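Local structure of DsbA family protein (Salmonella typhimurium, 7JVE) at residues W128-L133 against L167-V172; F90-S95 against F118-I123. The protein is a trimeric thioredoxin-like enzyme of the DsbA family with both thiol oxidase and disulfide isomerase activities. One frame throughout, in Å; residues are numbered along the deposited sequence.

Both contacts belong to the thioredoxin-like part of the chain, with centres about 11 Å apart. Interaction 2 comes first along the sequence: it joins the ends of the neighbouring parallel strands 84-90 and 115-120, where the chain runs on to Cys94 of the Cys94-Cys97 disulfide, probably the redox-active CxxC of thioredoxin-like proteins. Interaction 1 follows, and joins the start of helix 128-145 to the start of helix 169-176, among the helices inserted along the chain between strands 115-120 and 218-223. The two touch directly: Leu167 N probably donates to Gln93 OE1, and Ser131 packs on Asp91 and Pro122. The helical layer is thus keyed to the loop that carries Cys94, the general plan of a DsbA protein.

Interaction 1: W128-L133 against L167-V172; sequences WPVSGL and LTEHDV
Helix 128-145 meets the start of helix 169-176 through one flank of its first turns, and no hydrogen bond crosses between residues 128-133 and 167-172. Pro129 comes first, at the exposed edge, where its CB lies only 2.9 Å from Glu169 OE2; the glutamate chain, extended beyond CG, reaches alongside the helix to put its carboxylate there. Val130 follows and straddles the carbonyl of Leu167. Its CG2, beside its own backbone N, sits 3.3 Å from Leu167 O and also meets the backbone N and the CG of Glu169, while CG1, anti to the backbone N (chi1 170°), crosses obliquely to Leu167 CD2 at 4.0 Å. A turn later Leu133 points at the partner helix and slides past Val172 in the opposite direction, Leu133 CG to Val172 CG1 at 3.7 Å, with its CD2 against Glu169 CB. Val188 and Gln192 of helix 182-193 pack on the same leucine. Behind this surface a capping box satisfies two amides: Asp171 N donates to Thr168 OG1 (3.1 Å), and Thr168 N to Asp171 OD2, while Asp171 OD1 pairs with Lys162. Van der Waals packing therefore holds the segments together, aliphatic groups lying against backbone carbonyls and the glutamate chain.

Interaction 2: F90-S95 against F118-I123; sequences FDYQCS and FKEFPI
Backbone hydrogen bonds join the two segments in parallel register, Phe90 being bridged to Glu120. Phe90 N donates to Lys119 O at 3.2 Å from above the carbonyl plane, and Phe121 N returns a bond to Phe90 O within its plane. Past the bridge, Asp91 takes over with its side chain. Its CG is anti to the backbone N (chi1 -179°), and OD2 uses its anti lone pair to accept a nearly straight 2.9 Å bond from Ile123 N; OD1 accepts from Gln93 N, making an Asx turn. Arg127 forms a salt bridge with that same OD2, which would favour the ionised carboxylate. Among the packing contacts of the Phe90 ring, CZ presses on Glu120 CG at 3.2 Å, the two side chains lying side by side, and Phe90 CE1 meets the edge of the Phe118 ring. Phe90 CE2 in turn lies over a face of Tyr92. At the polar end, a water accepts from Tyr92 OH and donates to Glu120 OE2, an oxygen also bound by Tyr150. On the cysteine side, Ile123 CD1 packs against Cys94 CB at 3.9 Å. One carboxylate thus joins the loop leading to Cys94, which is disulfide-bonded to Cys97, to the backbone at Ile123 and at Gln93.

Interaction 1: W128-L133 against L167-V172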
# COMPACT_ATOMS: atom_id res chain seq x y z
N TRP A 128 -6.44 0.80 26.10
CA TRP A 128 -5.93 0.86 27.47
C TRP A 128 -6.71 -0.03 28.43
O TRP A 128 -6.07 -0.77 29.20
CB TRP A 128 -5.92 2.31 27.94
CG TRP A 128 -4.78 3.05 27.37
CD1 TRP A 128 -4.42 3.10 26.06
CD2 TRP A 128 -3.85 3.85 28.08
NE1 TRP A 128 -3.32 3.89 25.91
CE2 TRP A 128 -2.94 4.36 27.14
CE3 TRP A 128 -3.69 4.20 29.43
CZ2 TRP A 128 -1.88 5.20 27.49
CZ3 TRP A 128 -2.64 5.05 29.78
CH2 TRP A 128 -1.75 5.53 28.81
N PRO A 129 -8.05 -0.05 28.44
CA PRO A 129 -8.73 -0.94 29.40
C PRO A 129 -8.39 -2.42 29.20
O PRO A 129 -8.10 -3.12 30.19
CB PRO A 129 -10.23 -0.64 29.16
CG PRO A 129 -10.25 0.74 28.51
CD PRO A 129 -8.99 0.78 27.67
N VAL A 130 -8.38 -2.91 27.96
CA VAL A 130 -8.06 -4.32 27.72
C VAL A 130 -6.57 -4.60 27.93
O VAL A 130 -6.20 -5.58 28.60
CB VAL A 130 -8.52 -4.74 26.31
CG1 VAL A 130 -7.99 -6.10 25.94
CG2 VAL A 130 -10.05 -4.77 26.26
N SER A 131 -5.68 -3.76 27.38
CA SER A 131 -4.25 -3.98 27.61
C SER A 131 -3.91 -3.91 29.09
O SER A 131 -3.15 -4.75 29.60
CB SER A 131 -3.40 -2.97 26.82
OG SER A 131 -3.50 -3.20 25.44
N GLY A 132 -4.46 -2.93 29.81
CA GLY A 132 -4.18 -2.82 31.23
C GLY A 132 -4.67 -4.03 32.01
O GLY A 132 -3.97 -4.52 32.89
N LEU A 133 -5.88 -4.50 31.70
CA LEU A 133 -6.40 -5.69 32.36
C LEU A 133 -5.53 -6.91 32.08
O LEU A 133 -5.29 -7.72 32.97
CB LEU A 133 -7.84 -5.97 31.92
CG LEU A 133 -8.43 -7.27 32.51
CD1 LEU A 133 -8.36 -7.23 34.05
CD2 LEU A 133 -9.87 -7.59 32.05
N LEU A 167 -10.76 -8.27 21.17
CA LEU A 167 -10.51 -8.77 22.53
C LEU A 167 -11.15 -7.84 23.56
O LEU A 167 -10.79 -6.66 23.65
CB LEU A 167 -9.01 -8.88 22.79
CG LEU A 167 -8.61 -9.65 24.04
CD1 LEU A 167 -9.10 -11.08 23.96
CD2 LEU A 167 -7.10 -9.64 24.22
N THR A 168 -12.09 -8.37 24.35
CA THR A 168 -12.79 -7.59 25.37
C THR A 168 -12.29 -7.95 26.76
O THR A 168 -11.68 -8.99 26.99
CB THR A 168 -14.30 -7.83 25.31
OG1 THR A 168 -14.55 -9.20 25.62
CG2 THR A 168 -14.88 -7.46 23.94
N GLU A 169 -12.59 -7.06 27.73
CA GLU A 169 -12.25 -7.38 29.11
C GLU A 169 -12.92 -8.68 29.53
O GLU A 169 -12.28 -9.53 30.17
CB GLU A 169 -12.63 -6.23 30.06
CG GLU A 169 -11.69 -5.07 29.83
CD GLU A 169 -11.92 -3.85 30.73
OE1 GLU A 169 -12.08 -3.99 31.95
OE2 GLU A 169 -12.01 -2.73 30.20
N HIS A 170 -14.18 -8.87 29.14
CA HIS A 170 -14.86 -10.13 29.41
C HIS A 170 -14.04 -11.33 28.94
O HIS A 170 -13.97 -12.34 29.65
CB HIS A 170 -16.23 -10.16 28.75
CG HIS A 170 -16.92 -11.48 28.87
ND1 HIS A 170 -17.54 -11.90 30.04
CD2 HIS A 170 -17.06 -12.50 27.99
CE1 HIS A 170 -18.03 -13.11 29.87
NE2 HIS A 170 -17.76 -13.50 28.64
N ASP A 171 -13.43 -11.24 27.74
CA ASP A 171 -12.60 -12.33 27.22
C ASP A 171 -11.40 -12.59 28.12
O ASP A 171 -11.04 -13.73 28.40
CB ASP A 171 -12.09 -12.02 25.81
CG ASP A 171 -13.18 -12.03 24.76
OD1 ASP A 171 -14.15 -12.82 24.88
OD2 ASP A 171 -13.05 -11.24 23.78
N VAL A 172 -10.73 -11.52 28.53
CA VAL A 172 -9.55 -11.65 29.38
C VAL A 172 -9.93 -12.30 30.70
O VAL A 172 -9.29 -13.26 31.14
CB VAL A 172 -8.89 -10.27 29.56
CG1 VAL A 172 -7.69 -10.35 30.52
CG2 VAL A 172 -8.46 -9.74 28.21

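Interaction 2: F90-S95 against F118-I123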
# COMPACT_ATOMS: atom_id res chain seq x y z
N PHE A 90 4.84 -5.29 22.63
CA PHE A 90 3.74 -5.93 21.93
C PHE A 90 2.44 -5.53 22.61
O PHE A 90 2.40 -5.16 23.79
CB PHE A 90 3.88 -7.46 21.94
CG PHE A 90 3.76 -8.04 23.31
CD1 PHE A 90 4.85 -8.07 24.16
CD2 PHE A 90 2.53 -8.48 23.78
CE1 PHE A 90 4.72 -8.57 25.44
CE2 PHE A 90 2.40 -8.99 25.05
CZ PHE A 90 3.49 -9.04 25.88
N ASP A 91 1.37 -5.58 21.81
CA ASP A 91 -0.01 -5.40 22.24
C ASP A 91 -0.73 -6.71 21.95
O ASP A 91 -0.56 -7.28 20.86
CB ASP A 91 -0.62 -4.21 21.48
CG ASP A 91 -2.07 -3.90 21.85
OD1 ASP A 91 -2.81 -4.78 22.36
OD2 ASP A 91 -2.48 -2.74 21.59
N TYR A 92 -1.49 -7.23 22.91
CA TYR A 92 -2.19 -8.48 22.65
C TYR A 92 -3.17 -8.37 21.48
O TYR A 92 -3.48 -9.39 20.85
CB TYR A 92 -2.92 -8.98 23.89
CG TYR A 92 -2.00 -9.61 24.92
CD1 TYR A 92 -1.38 -10.84 24.67
CD2 TYR A 92 -1.75 -8.98 26.13
CE1 TYR A 92 -0.55 -11.42 25.60
CE2 TYR A 92 -0.91 -9.56 27.08
CZ TYR A 92 -0.30 -10.77 26.81
OH TYR A 92 0.52 -11.35 27.75
N GLN A 93 -3.66 -7.17 21.16
CA GLN A 93 -4.59 -7.02 20.05
C GLN A 93 -3.90 -6.63 18.75
O GLN A 93 -4.57 -6.41 17.74
CB GLN A 93 -5.66 -6.00 20.40
CG GLN A 93 -6.57 -6.54 21.47
CD GLN A 93 -7.83 -5.74 21.58
OE1 GLN A 93 -8.81 -6.00 20.86
NE2 GLN A 93 -7.84 -4.75 22.49
N CYS A 94 -2.59 -6.55 18.74
CA CYS A 94 -1.85 -6.42 17.49
C CYS A 94 -1.92 -7.73 16.71
O CYS A 94 -1.39 -8.76 17.15
CB CYS A 94 -0.40 -6.06 17.80
SG CYS A 94 0.58 -5.96 16.36
N SER A 95 -2.56 -7.70 15.53
CA SER A 95 -2.81 -8.94 14.80
C SER A 95 -1.52 -9.58 14.28
O SER A 95 -1.44 -10.81 14.23
CB SER A 95 -3.79 -8.70 13.63
OG SER A 95 -3.27 -7.82 12.64
N PHE A 118 9.25 -9.02 28.46
CA PHE A 118 7.94 -8.75 27.87
C PHE A 118 7.46 -7.36 28.27
O PHE A 118 7.24 -7.08 29.45
CB PHE A 118 6.94 -9.82 28.32
CG PHE A 118 7.24 -11.20 27.77
CD1 PHE A 118 8.19 -12.00 28.37
CD2 PHE A 118 6.56 -11.68 26.64
CE1 PHE A 118 8.48 -13.28 27.85
CE2 PHE A 118 6.83 -12.95 26.12
CZ PHE A 118 7.80 -13.75 26.73
N LYS A 119 7.30 -6.48 27.29
CA LYS A 119 6.82 -5.12 27.54
C LYS A 119 5.43 -4.95 26.92
O LYS A 119 5.31 -4.58 25.76
CB LYS A 119 7.80 -4.07 26.97
CG LYS A 119 9.21 -4.22 27.46
CD LYS A 119 9.30 -3.82 28.94
CE LYS A 119 10.72 -3.43 29.31
NZ LYS A 119 10.81 -2.96 30.71
N GLU A 120 4.40 -5.21 27.72
CA GLU A 120 3.02 -5.04 27.27
C GLU A 120 2.68 -3.56 27.20
O GLU A 120 2.95 -2.82 28.16
CB GLU A 120 2.06 -5.75 28.22
CG GLU A 120 2.18 -7.24 28.21
CD GLU A 120 1.43 -7.91 29.34
OE1 GLU A 120 0.26 -7.57 29.55
OE2 GLU A 120 2.00 -8.81 30.00
N PHE A 121 2.08 -3.12 26.09
CA PHE A 121 1.67 -1.73 25.92
C PHE A 121 0.50 -1.66 24.95
O PHE A 121 0.24 -2.61 24.21
CB PHE A 121 2.85 -0.85 25.45
CG PHE A 121 3.14 -0.92 23.95
CD1 PHE A 121 3.51 -2.11 23.35
CD2 PHE A 121 3.07 0.22 23.16
CE1 PHE A 121 3.79 -2.18 21.97
CE2 PHE A 121 3.36 0.16 21.78
CZ PHE A 121 3.71 -1.05 21.18
N PRO A 122 -0.24 -0.53 24.93
CA PRO A 122 -1.41 -0.40 24.05
C PRO A 122 -1.13 0.45 22.82
O PRO A 122 -0.72 1.61 22.96
CB PRO A 122 -2.43 0.29 24.95
CG PRO A 122 -1.57 1.06 25.96
CD PRO A 122 -0.14 0.62 25.83
N ILE A 123 -1.39 -0.08 21.62
CA ILE A 123 -1.11 0.67 20.40
C ILE A 123 -2.02 1.89 20.29
O ILE A 123 -1.59 2.96 19.87
CB ILE A 123 -1.25 -0.24 19.16
CG1 ILE A 123 -0.14 -1.27 19.14
CG2 ILE A 123 -1.25 0.59 17.87
CD1 ILE A 123 -0.25 -2.21 17.98
O HOH W 1 -0.14 -10.44 30.32
O HOH W 2 -1.43 -4.99 25.27